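PDB 3F4S: putative uncharacterized protein from Wolbachia pipientis, which probably acts as a DsbA-type thiol-disulfide oxidoreductase of the thioredoxin fold, introducing disulfide bonds into substrate proteins. Local coordinates for residues K64-Y69 with K100-F105; M43-S48 with L56-V61; F79-L84 with M93-Y98; E23-L28 with I174-L179. The protein carries 1 engineered substitution. All blocks are in the same frame, centred on the assembly; numbering follows the deposited sequence. Where two conformers were deposited one is given.

Interaction 1. Residues K64-Y69 with K100-F105; sequences KIKEKY and KQEDYF
Lys-66 reaches from helix 62-70 across to helix 101-113, where it meets Phe-105 with its carbon chain and Glu-102 with its ammonium. With CG anti to the backbone N (chi1 -178°) the lysine runs out straight as far as CE, and its CD approaches the Phe-105 ring obliquely, 3.8 Å from Phe-105 CE2. The last torsion then bends the chain (chi4 -72°) and turns the amine aside to the carboxylate. Glu-102 comes from the opposite direction; its own chain folds at chi2 and carries OE2 to 3.4 Å from Lys-66 NZ, a salt bridge whose hydrogen bond is long and weak. The two helices belong to different layers of a DsbA-like protein: 62-70 packs on the thioredoxin sheet, while 101-113 is part of the helical insertion. They stay well apart here, the closest CA atoms, those of Lys-66 and Phe-105, being 11.0 Å from each other, and the long lysine spans the gap at the surface. Leu-34, on the short strand 33-34, touches all three side chains. The ammonium also forms a salt bridge with Asp-71, its stronger partner, so Glu-102 supplies a second carboxylate to the same positive charge.

Interaction 2. Residues M43-S48 with L56-V61; sequences MIEYAS and LFHRNV
Glu-45 on strand 41-47 and His-58 on helix 52-60 are joined by a short hydrogen bond, His-58 NE2 to Glu-45 OE2, at 2.6 Å. The bond is nearly straight (167° at the hydrogen) and uses the syn lone pair of OE2, the one on the side of the other oxygen. The acceptor lies practically in the imidazole plane, and carboxylate and ring are only 20° from coplanar. An extended glutamate, its CG anti to the backbone N (chi1 173°), delivers the carboxylate from the sheet while the histidine comes down from the helix to meet it. The second oxygen, OE1, is hydrogen-bonded to the hydroxyl of Tyr-77 on the neighbouring strand.

This is the central strand and following helix of the thioredoxin fold, the helix at whose start the disulfide-bonded Cys-51 and Cys-54 lie; the His-58 side chain lies near that pair without touching it.

Aromatic rings pack round the polar pair. Phe-57 turns the edge of its ring to the carboxylate, CE2 lying 4.3 Å from Glu-45 OE1, and the same CE2 sits over the rim of one imidazole face. Phe-112 stacks on His-58, and Phe-175 of strand 174-179 meets the Phe-57 ring with the two planes at about 60°.

Interaction 3. Residues F79-L84 with M93-Y98; sequences FRHFPL and MLSHCY
His-81 points the NE2 corner of its ring at the hydroxyl of Ser-95, and these two side chains make the whole of the close contact between strand 75-81 and the end of helix 86-94. NE2 donates to Ser-95 OG at 2.9 Å, but the bond is bent, with 140° at the hydrogen, and the oxygen is tilted 26° out of the imidazole plane. The hydroxyl therefore sits near the ring edge without lying squarely in front of the N-H. Beside it, Ser-95 CB comes to 3.8 Å from His-81 NE2, so the serine methylene closes against the same corner of the ring.

The serine torsion (chi1 76°) places OG between the backbone N and the carbonyl carbon, from where it also bonds to the carbonyl of Ala-92, its stronger partner, one helical turn back. That tie holds the hydroxyl close to the backbone, two residues before Cys-97, which is disulfide-bonded to Cys-146. Tyr-104 of helix 101-113 brings its own hydroxyl to the site in a weak hydrogen bond with Ser-95 OG, and Asn-108 of that helix touches both contact residues.

The contact thus joins the last residue of a thioredoxin-sheet strand to the helical part inserted in DsbA-like proteins. Its chemistry is polar within a buried setting: with NE2 acting as donor to Ser-95, and OG linked to the Ala-92 carbonyl, the serine relays a hydrogen-bonded connection from the imidazole to the helix backbone.

Interaction 4. Residues E23-L28 with I174-L179; sequences ELLLPL and IFFIKL
Leu-25 lays its CD2 methyl over one face of the Phe-176 ring, 3.9 Å from the centroid and 20° off the ring normal, a clear CH-pi contact. This is the tight half of the interface. The two side chains cross at about a right angle, and both leucine methyls bear on the ring: CD2 lies 3.7 Å from Phe-176 CG, while CD1 approaches Phe-176 CD1 at 3.8 Å. Leu-167 of helix 150-167 touches both residues and extends the apolar cluster.

Toward Lys-178 the contact is sparser, a few atoms of one lysine chain against a backbone oxygen: Leu-25 O meets the aliphatic CD of Lys-178 at 3.5 Å. The lysine leaves the strand with CG between the backbone N and the carbonyl carbon (chi1 64°), then curls at its last two torsions so that NZ returns to its neighbour and donates to Leu-179 O at 3.1 Å.

Leu-25 is the first residue past helix 21-24, and the contact lays this N-terminal segment against strand 174-179 of the thioredoxin sheet. Between leucine and phenylalanine the attraction is apolar and dispersive; the lysine contributes methylene groups to the carbonyl oxygen, while its ammonium is satisfied at least in part by its own strand.

In the fold
Three of the contacts meet in the thioredoxin sheet: strand 41-47 of interaction 2 runs between strand 75-81 of interaction 3 and strand 174-179 of interaction 4, bonded to both. Interaction 1 lies about 11 Å from interaction 2, centre to centre, and touches it where Ile-65 packs on Phe-57; Tyr-104 brings it against interaction 3. Interactions 3 and 4 have centres about 18 Å apart, yet Arg-80 bonds to the carbonyl of Leu-24. Along the chain interaction 2 closes first, interaction 3 is nested inside interaction 1, and interaction 4 encloses them all. The N-terminal segment, the sheet and the inserted helices are thereby connected through its central strands.

Interaction 1. Residues K64-Y69 with K100-F105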
# COMPACT_ATOMS: atom_id res chain seq x y z
N LYS A 64 -1.48 -4.75 13.80
CA LYS A 64 -2.64 -4.65 14.69
C LYS A 64 -3.86 -4.12 13.94
O LYS A 64 -4.99 -4.52 14.21
CB LYS A 64 -2.33 -3.77 15.91
CG LYS A 64 -1.49 -4.45 16.98
N ILE A 65 -3.63 -3.20 13.00
CA ILE A 65 -4.71 -2.72 12.15
C ILE A 65 -5.28 -3.88 11.32
O ILE A 65 -6.50 -4.05 11.21
CB ILE A 65 -4.24 -1.58 11.22
CG1 ILE A 65 -3.92 -0.32 12.03
CG2 ILE A 65 -5.28 -1.29 10.15
CD1 ILE A 65 -3.38 0.82 11.20
N LYS A 66 -4.39 -4.70 10.76
CA LYS A 66 -4.82 -5.83 9.95
C LYS A 66 -5.61 -6.84 10.78
O LYS A 66 -6.66 -7.32 10.34
CB LYS A 66 -3.62 -6.51 9.29
CG LYS A 66 -3.99 -7.68 8.40
CD LYS A 66 -2.76 -8.30 7.75
CE LYS A 66 -3.15 -9.40 6.77
NZ LYS A 66 -3.64 -10.64 7.45
N GLU A 67 -5.12 -7.16 11.97
CA GLU A 67 -5.81 -8.11 12.84
C GLU A 67 -7.17 -7.59 13.29
O GLU A 67 -8.15 -8.32 13.31
CB GLU A 67 -4.96 -8.45 14.07
CG GLU A 67 -5.64 -9.42 15.03
CD GLU A 67 -4.91 -9.58 16.35
OE1 GLU A 67 -3.89 -8.89 16.56
OE2 GLU A 67 -5.36 -10.39 17.20
N LYS A 68 -7.22 -6.31 13.63
CA LYS A 68 -8.44 -5.71 14.17
C LYS A 68 -9.51 -5.42 13.11
O LYS A 68 -10.71 -5.57 13.37
CB LYS A 68 -8.08 -4.42 14.92
CG LYS A 68 -9.16 -3.89 15.85
CD LYS A 68 -8.64 -2.68 16.62
CE LYS A 68 -9.69 -2.08 17.53
NZ LYS A 68 -9.97 -2.95 18.71
N TYR A 69 -9.09 -5.01 11.92
CA TYR A 69 -10.03 -4.45 10.94
C TYR A 69 -10.11 -5.16 9.59
O TYR A 69 -11.16 -5.16 8.95
CB TYR A 69 -9.73 -2.97 10.71
CG TYR A 69 -9.89 -2.12 11.94
CD1 TYR A 69 -11.15 -1.90 12.50
CD2 TYR A 69 -8.79 -1.54 12.55
CE1 TYR A 69 -11.29 -1.12 13.63
CE2 TYR A 69 -8.93 -0.77 13.68
CZ TYR A 69 -10.18 -0.56 14.22
OH TYR A 69 -10.30 0.21 15.34
N LYS A 100 -1.35 -13.69 -5.75
CA LYS A 100 -2.35 -13.91 -4.70
C LYS A 100 -2.30 -12.76 -3.69
O LYS A 100 -1.23 -12.24 -3.40
CB LYS A 100 -2.12 -15.24 -3.99
CG LYS A 100 -2.25 -16.47 -4.89
N GLN A 101 -3.46 -12.38 -3.16
CA GLN A 101 -3.53 -11.20 -2.30
C GLN A 101 -2.61 -11.29 -1.09
O GLN A 101 -1.93 -10.32 -0.75
CB GLN A 101 -4.98 -10.88 -1.90
CG GLN A 101 -5.43 -11.41 -0.55
CD GLN A 101 -6.79 -10.86 -0.13
OE1 GLN A 101 -7.13 -10.84 1.05
NE2 GLN A 101 -7.56 -10.39 -1.11
N GLU A 102 -2.56 -12.45 -0.43
CA GLU A 102 -1.68 -12.59 0.72
C GLU A 102 -0.20 -12.60 0.33
O GLU A 102 0.65 -12.08 1.06
CB GLU A 102 -2.04 -13.81 1.58
CG GLU A 102 -3.18 -13.56 2.57
CD GLU A 102 -2.85 -12.52 3.63
OE1 GLU A 102 -1.69 -12.05 3.66
OE2 GLU A 102 -3.73 -12.18 4.44
N ASP A 103 0.12 -13.18 -0.83
CA ASP A 103 1.51 -13.21 -1.30
C ASP A 103 2.02 -11.80 -1.61
O ASP A 103 3.17 -11.46 -1.31
CB ASP A 103 1.65 -14.09 -2.54
CG ASP A 103 1.43 -15.57 -2.25
OD1 ASP A 103 1.39 -15.95 -1.06
OD2 ASP A 103 1.31 -16.35 -3.21
N TYR A 104 1.17 -11.00 -2.24
CA TYR A 104 1.51 -9.63 -2.60
C TYR A 104 1.76 -8.78 -1.35
O TYR A 104 2.80 -8.12 -1.22
CB TYR A 104 0.37 -9.02 -3.41
CG TYR A 104 0.65 -7.63 -3.93
CD1 TYR A 104 1.38 -7.46 -5.10
CD2 TYR A 104 0.16 -6.51 -3.28
CE1 TYR A 104 1.63 -6.20 -5.60
CE2 TYR A 104 0.40 -5.23 -3.79
CZ TYR A 104 1.14 -5.09 -4.94
OH TYR A 104 1.40 -3.85 -5.46
N PHE A 105 0.80 -8.81 -0.43
CA PHE A 105 0.94 -8.12 0.84
C PHE A 105 2.20 -8.58 1.59
O PHE A 105 2.94 -7.75 2.13
CB PHE A 105 -0.30 -8.33 1.71
CG PHE A 105 -0.15 -7.81 3.12
CD1 PHE A 105 -0.21 -6.45 3.37
CD2 PHE A 105 0.08 -8.67 4.18
CE1 PHE A 105 -0.06 -5.95 4.66
CE2 PHE A 105 0.23 -8.19 5.48
CZ PHE A 105 0.16 -6.82 5.72

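Interaction 2. Residues M43-S48 with L56-V61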
# COMPACT_ATOMS: atom_id res chain seq x y z
N MET A 43 -9.57 1.67 3.23
CA MET A 43 -8.31 2.38 3.44
C MET A 43 -7.44 2.24 2.21
O MET A 43 -7.16 1.13 1.75
CB MET A 43 -7.55 1.84 4.66
CG MET A 43 -6.09 2.32 4.72
SD MET A 43 -5.16 1.64 6.11
CE MET A 43 -5.92 2.52 7.47
N ILE A 44 -7.01 3.38 1.66
CA ILE A 44 -6.03 3.40 0.59
C ILE A 44 -4.76 4.01 1.15
O ILE A 44 -4.80 5.08 1.74
CB ILE A 44 -6.52 4.26 -0.60
CG1 ILE A 44 -7.77 3.64 -1.22
CG2 ILE A 44 -5.41 4.41 -1.66
CD1 ILE A 44 -8.50 4.55 -2.21
N GLU A 45 -3.65 3.30 1.01
CA GLU A 45 -2.37 3.78 1.49
C GLU A 45 -1.42 3.97 0.31
O GLU A 45 -1.27 3.07 -0.52
CB GLU A 45 -1.74 2.79 2.48
CG GLU A 45 -0.32 3.18 2.87
CD GLU A 45 0.37 2.16 3.78
OE1 GLU A 45 -0.28 1.18 4.22
OE2 GLU A 45 1.57 2.35 4.06
N TYR A 46 -0.78 5.14 0.24
CA TYR A 46 0.36 5.34 -0.65
C TYR A 46 1.63 5.39 0.18
O TYR A 46 1.73 6.16 1.14
CB TYR A 46 0.22 6.66 -1.41
CG TYR A 46 -0.80 6.67 -2.52
CD1 TYR A 46 -0.45 6.33 -3.83
CD2 TYR A 46 -2.12 7.03 -2.26
CE1 TYR A 46 -1.39 6.36 -4.85
CE2 TYR A 46 -3.07 7.06 -3.28
CZ TYR A 46 -2.70 6.72 -4.57
OH TYR A 46 -3.64 6.75 -5.57
N ALA A 47 2.62 4.59 -0.19
CA ALA A 47 3.89 4.61 0.53
C ALA A 47 5.03 4.13 -0.34
O ALA A 47 4.83 3.38 -1.29
CB ALA A 47 3.80 3.76 1.80
N SER A 48 6.24 4.58 -0.01
CA SER A 48 7.46 4.09 -0.62
C SER A 48 7.99 2.94 0.23
O SER A 48 8.03 3.03 1.46
CB SER A 48 8.51 5.20 -0.65
OG SER A 48 9.81 4.67 -0.75
N LEU A 56 8.60 1.55 9.75
CA LEU A 56 8.29 1.45 11.17
C LEU A 56 6.79 1.30 11.38
O LEU A 56 6.35 0.49 12.20
CB LEU A 56 8.81 2.67 11.95
CG LEU A 56 10.33 2.84 11.99
CD1 LEU A 56 10.68 4.17 12.63
CD2 LEU A 56 10.99 1.69 12.73
N PHE A 57 6.01 2.07 10.64
CA PHE A 57 4.55 1.95 10.71
C PHE A 57 4.12 0.52 10.36
O PHE A 57 3.30 -0.08 11.06
CB PHE A 57 3.87 2.95 9.78
CG PHE A 57 2.39 2.71 9.62
CD1 PHE A 57 1.51 3.10 10.61
CD2 PHE A 57 1.90 2.06 8.50
CE1 PHE A 57 0.15 2.88 10.48
CE2 PHE A 57 0.53 1.83 8.36
CZ PHE A 57 -0.34 2.24 9.35
N HIS A 58 4.68 -0.03 9.29
CA HIS A 58 4.34 -1.39 8.89
C HIS A 58 4.79 -2.48 9.84
O HIS A 58 4.18 -3.54 9.93
CB HIS A 58 4.78 -1.65 7.45
CG HIS A 58 3.83 -1.06 6.46
ND1 HIS A 58 2.73 -1.75 6.01
CD2 HIS A 58 3.74 0.19 5.95
CE1 HIS A 58 2.03 -0.96 5.21
NE2 HIS A 58 2.62 0.22 5.16
N ARG A 59 5.86 -2.20 10.58
CA ARG A 59 6.42 -3.15 11.53
C ARG A 59 5.65 -3.14 12.84
O ARG A 59 5.39 -4.19 13.43
CB ARG A 59 7.89 -2.80 11.80
CG ARG A 59 8.70 -3.89 12.47
CD ARG A 59 10.14 -3.43 12.67
NE ARG A 59 10.67 -2.79 11.47
CZ ARG A 59 11.86 -2.19 11.38
NH1 ARG A 59 12.24 -1.64 10.24
NH2 ARG A 59 12.66 -2.13 12.44
N ASN A 60 5.27 -1.95 13.30
CA ASN A 60 4.75 -1.79 14.65
C ASN A 60 3.28 -1.42 14.82
O ASN A 60 2.73 -1.56 15.91
CB ASN A 60 5.62 -0.81 15.41
CG ASN A 60 7.04 -1.29 15.53
OD1 ASN A 60 7.29 -2.48 15.76
ND2 ASN A 60 7.99 -0.39 15.35
N VAL A 61 2.66 -0.93 13.76
CA VAL A 61 1.28 -0.49 13.85
C VAL A 61 0.37 -1.28 12.93
O VAL A 61 -0.69 -1.74 13.34
CB VAL A 61 1.13 1.01 13.53
CG1 VAL A 61 -0.32 1.44 13.72
CG2 VAL A 61 2.06 1.84 14.42

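Interaction 3. Residues F79-L84 with M93-Y98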
# COMPACT_ATOMS: atom_id res chain seq x y z
N PHE A 79 -3.21 -0.99 -0.99
CA PHE A 79 -1.88 -0.40 -0.97
C PHE A 79 -1.52 -0.00 -2.39
O PHE A 79 -1.64 -0.81 -3.32
CB PHE A 79 -0.86 -1.41 -0.45
CG PHE A 79 0.54 -0.85 -0.35
CD1 PHE A 79 0.85 0.09 0.61
CD2 PHE A 79 1.54 -1.27 -1.21
CE1 PHE A 79 2.13 0.61 0.72
CE2 PHE A 79 2.82 -0.76 -1.12
CZ PHE A 79 3.12 0.19 -0.15
N ARG A 80 -1.06 1.24 -2.55
CA ARG A 80 -0.60 1.73 -3.85
C ARG A 80 0.84 2.21 -3.73
O ARG A 80 1.21 2.88 -2.77
CB ARG A 80 -1.51 2.85 -4.36
CG ARG A 80 -2.91 2.36 -4.76
CD ARG A 80 -3.83 3.49 -5.19
NE ARG A 80 -5.18 2.98 -5.44
CZ ARG A 80 -6.26 3.75 -5.51
NH1 ARG A 80 -6.15 5.07 -5.36
NH2 ARG A 80 -7.45 3.21 -5.74
N HIS A 81 1.66 1.83 -4.71
CA HIS A 81 3.08 2.14 -4.67
C HIS A 81 3.33 3.63 -4.90
O HIS A 81 2.61 4.30 -5.65
CB HIS A 81 3.84 1.32 -5.73
CG HIS A 81 3.94 -0.14 -5.40
ND1 HIS A 81 4.62 -0.60 -4.30
CD2 HIS A 81 3.46 -1.23 -6.04
CE1 HIS A 81 4.55 -1.92 -4.27
NE2 HIS A 81 3.86 -2.33 -5.31
N PHE A 82 4.36 4.15 -4.24
CA PHE A 82 4.80 5.52 -4.46
C PHE A 82 6.32 5.52 -4.36
O PHE A 82 6.88 6.01 -3.37
CB PHE A 82 4.20 6.44 -3.40
CG PHE A 82 4.18 7.89 -3.80
CD1 PHE A 82 3.06 8.43 -4.41
CD2 PHE A 82 5.27 8.71 -3.56
CE1 PHE A 82 3.02 9.77 -4.77
CE2 PHE A 82 5.24 10.06 -3.92
CZ PHE A 82 4.11 10.59 -4.53
N PRO A 83 7.01 4.96 -5.37
CA PRO A 83 8.46 4.82 -5.20
C PRO A 83 9.19 6.14 -5.42
O PRO A 83 8.73 6.99 -6.18
CB PRO A 83 8.84 3.78 -6.25
CG PRO A 83 7.55 3.06 -6.55
CD PRO A 83 6.51 4.12 -6.47
N LEU A 84 10.31 6.28 -4.72
CA LEU A 84 11.06 7.54 -4.72
C LEU A 84 12.52 7.36 -5.12
O LEU A 84 13.27 8.33 -5.18
CB LEU A 84 10.98 8.19 -3.34
CG LEU A 84 9.58 8.63 -2.93
CD1 LEU A 84 9.59 9.11 -1.50
CD2 LEU A 84 9.06 9.72 -3.86
N MET A 93 8.18 -2.96 -8.75
CA MET A 93 8.05 -3.80 -9.94
C MET A 93 8.03 -5.28 -9.56
O MET A 93 7.22 -6.06 -10.06
CB MET A 93 9.19 -3.51 -10.92
CG MET A 93 9.10 -2.10 -11.55
SD MET A 93 10.59 -1.62 -12.43
CE MET A 93 10.65 -2.87 -13.72
N LEU A 94 8.94 -5.68 -8.67
CA LEU A 94 9.03 -7.07 -8.26
C LEU A 94 7.75 -7.56 -7.59
O LEU A 94 7.39 -8.74 -7.70
CB LEU A 94 10.24 -7.30 -7.36
CG LEU A 94 10.57 -8.75 -6.97
CD1 LEU A 94 10.65 -9.64 -8.21
CD2 LEU A 94 11.85 -8.81 -6.16
N SER A 95 7.05 -6.67 -6.89
CA SER A 95 5.81 -7.06 -6.20
C SER A 95 4.79 -7.65 -7.17
O SER A 95 3.92 -8.42 -6.77
CB SER A 95 5.21 -5.88 -5.43
OG SER A 95 4.57 -4.97 -6.31
N HIS A 96 4.90 -7.30 -8.45
CA HIS A 96 3.97 -7.81 -9.44
C HIS A 96 4.22 -9.27 -9.81
O HIS A 96 3.43 -9.88 -10.54
CB HIS A 96 3.99 -6.92 -10.68
CG HIS A 96 3.31 -5.61 -10.47
ND1 HIS A 96 2.11 -5.28 -11.07
CD2 HIS A 96 3.64 -4.55 -9.68
CE1 HIS A 96 1.74 -4.07 -10.69
NE2 HIS A 96 2.65 -3.61 -9.84
N CYS A 97 5.32 -9.84 -9.32
CA CYS A 97 5.56 -11.28 -9.43
C CYS A 97 4.72 -12.08 -8.43
O CYS A 97 4.75 -13.30 -8.42
CB CYS A 97 7.05 -11.59 -9.20
SG CYS A 97 8.03 -11.99 -10.68
N TYR A 98 3.99 -11.37 -7.56
CA TYR A 98 3.19 -12.01 -6.51
C TYR A 98 1.70 -11.75 -6.74
O TYR A 98 1.20 -10.65 -6.48
CB TYR A 98 3.65 -11.52 -5.13
CG TYR A 98 5.10 -11.85 -4.88
CD1 TYR A 98 5.46 -12.98 -4.17
CD2 TYR A 98 6.11 -11.04 -5.39
CE1 TYR A 98 6.80 -13.30 -3.96
CE2 TYR A 98 7.43 -11.35 -5.18
CZ TYR A 98 7.78 -12.47 -4.47
OH TYR A 98 9.10 -12.76 -4.27

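Interaction 4. Residues E23-L28 with I174-L179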
# COMPACT_ATOMS: atom_id res chain seq x y z
N GLU A 23 -12.76 9.69 -8.15
CA GLU A 23 -12.71 8.42 -8.86
C GLU A 23 -11.43 7.65 -8.53
O GLU A 23 -11.38 6.43 -8.68
CB GLU A 23 -12.84 8.65 -10.36
CG GLU A 23 -14.22 9.17 -10.77
CD GLU A 23 -14.22 9.82 -12.13
OE1 GLU A 23 -13.13 10.12 -12.66
OE2 GLU A 23 -15.32 10.04 -12.68
N LEU A 24 -10.42 8.36 -8.05
CA LEU A 24 -9.16 7.74 -7.68
C LEU A 24 -9.26 7.11 -6.28
O LEU A 24 -8.54 6.16 -5.97
CB LEU A 24 -8.03 8.78 -7.72
CG LEU A 24 -6.60 8.25 -7.67
CD1 LEU A 24 -6.45 7.06 -8.61
CD2 LEU A 24 -5.62 9.35 -8.03
N LEU A 25 -10.15 7.64 -5.46
CA LEU A 25 -10.33 7.15 -4.09
C LEU A 25 -11.39 6.07 -3.97
O LEU A 25 -12.18 6.04 -3.03
CB LEU A 25 -10.61 8.31 -3.14
CG LEU A 25 -9.44 9.28 -2.95
CD1 LEU A 25 -9.76 10.28 -1.84
CD2 LEU A 25 -8.15 8.53 -2.64
N LEU A 26 -11.41 5.17 -4.95
CA LEU A 26 -12.25 3.99 -4.90
C LEU A 26 -11.44 2.81 -5.42
O LEU A 26 -10.40 3.01 -6.05
CB LEU A 26 -13.53 4.18 -5.72
CG LEU A 26 -13.40 4.67 -7.16
CD1 LEU A 26 -12.89 3.57 -8.07
CD2 LEU A 26 -14.74 5.19 -7.67
N PRO A 27 -11.90 1.58 -5.15
CA PRO A 27 -11.18 0.41 -5.66
C PRO A 27 -11.17 0.40 -7.19
O PRO A 27 -12.22 0.42 -7.83
CB PRO A 27 -12.00 -0.76 -5.11
CG PRO A 27 -12.69 -0.20 -3.92
CD PRO A 27 -13.03 1.20 -4.29
N LEU A 28 -9.97 0.40 -7.76
CA LEU A 28 -9.80 0.41 -9.21
C LEU A 28 -9.61 -1.01 -9.74
O LEU A 28 -9.23 -1.91 -8.99
CB LEU A 28 -8.62 1.30 -9.60
CG LEU A 28 -8.71 2.76 -9.15
CD1 LEU A 28 -7.38 3.46 -9.31
CD2 LEU A 28 -9.80 3.50 -9.90
N ILE A 174 0.81 8.35 3.03
CA ILE A 174 -0.48 9.01 3.06
C ILE A 174 -1.56 7.94 3.10
O ILE A 174 -1.46 6.92 2.40
CB ILE A 174 -0.69 9.91 1.83
CG1 ILE A 174 0.25 11.11 1.87
CG2 ILE A 174 -2.13 10.37 1.74
CD1 ILE A 174 -0.15 12.17 2.88
N PHE A 175 -2.60 8.18 3.90
CA PHE A 175 -3.72 7.26 4.02
C PHE A 175 -5.02 7.97 3.74
O PHE A 175 -5.25 9.09 4.21
CB PHE A 175 -3.79 6.69 5.44
CG PHE A 175 -2.53 6.04 5.90
CD1 PHE A 175 -2.34 4.67 5.75
CD2 PHE A 175 -1.52 6.79 6.48
CE1 PHE A 175 -1.17 4.07 6.17
CE2 PHE A 175 -0.34 6.18 6.91
CZ PHE A 175 -0.17 4.82 6.75
N PHE A 176 -5.89 7.32 2.98
CA PHE A 176 -7.24 7.81 2.79
C PHE A 176 -8.17 6.77 3.40
O PHE A 176 -8.13 5.60 3.02
CB PHE A 176 -7.55 8.03 1.31
CG PHE A 176 -6.68 9.07 0.67
CD1 PHE A 176 -7.01 10.41 0.73
CD2 PHE A 176 -5.52 8.70 0.00
CE1 PHE A 176 -6.21 11.37 0.14
CE2 PHE A 176 -4.71 9.66 -0.59
CZ PHE A 176 -5.05 10.99 -0.51
N ILE A 177 -8.98 7.21 4.36
CA ILE A 177 -9.89 6.32 5.06
C ILE A 177 -11.31 6.85 4.95
O ILE A 177 -11.61 7.97 5.37
CB ILE A 177 -9.50 6.16 6.54
CG1 ILE A 177 -8.02 5.79 6.67
CG2 ILE A 177 -10.39 5.11 7.21
CD1 ILE A 177 -7.49 5.85 8.09
N LYS A 178 -12.20 6.05 4.37
CA LYS A 178 -13.53 6.52 4.03
C LYS A 178 -14.50 5.34 3.96
O LYS A 178 -14.09 4.18 4.01
CB LYS A 178 -13.51 7.25 2.69
CG LYS A 178 -13.12 6.37 1.51
CD LYS A 178 -12.89 7.16 0.23
CE LYS A 178 -14.15 7.92 -0.19
NZ LYS A 178 -15.32 7.03 -0.39
N LEU A 179 -15.78 5.65 3.85
CA LEU A 179 -16.78 4.62 3.64
C LEU A 179 -16.51 3.96 2.30
O LEU A 179 -16.20 4.63 1.32
CB LEU A 179 -18.18 5.22 3.66
CG LEU A 179 -18.57 5.89 4.98
CD1 LEU A 179 -19.94 6.53 4.87
CD2 LEU A 179 -18.52 4.87 6.11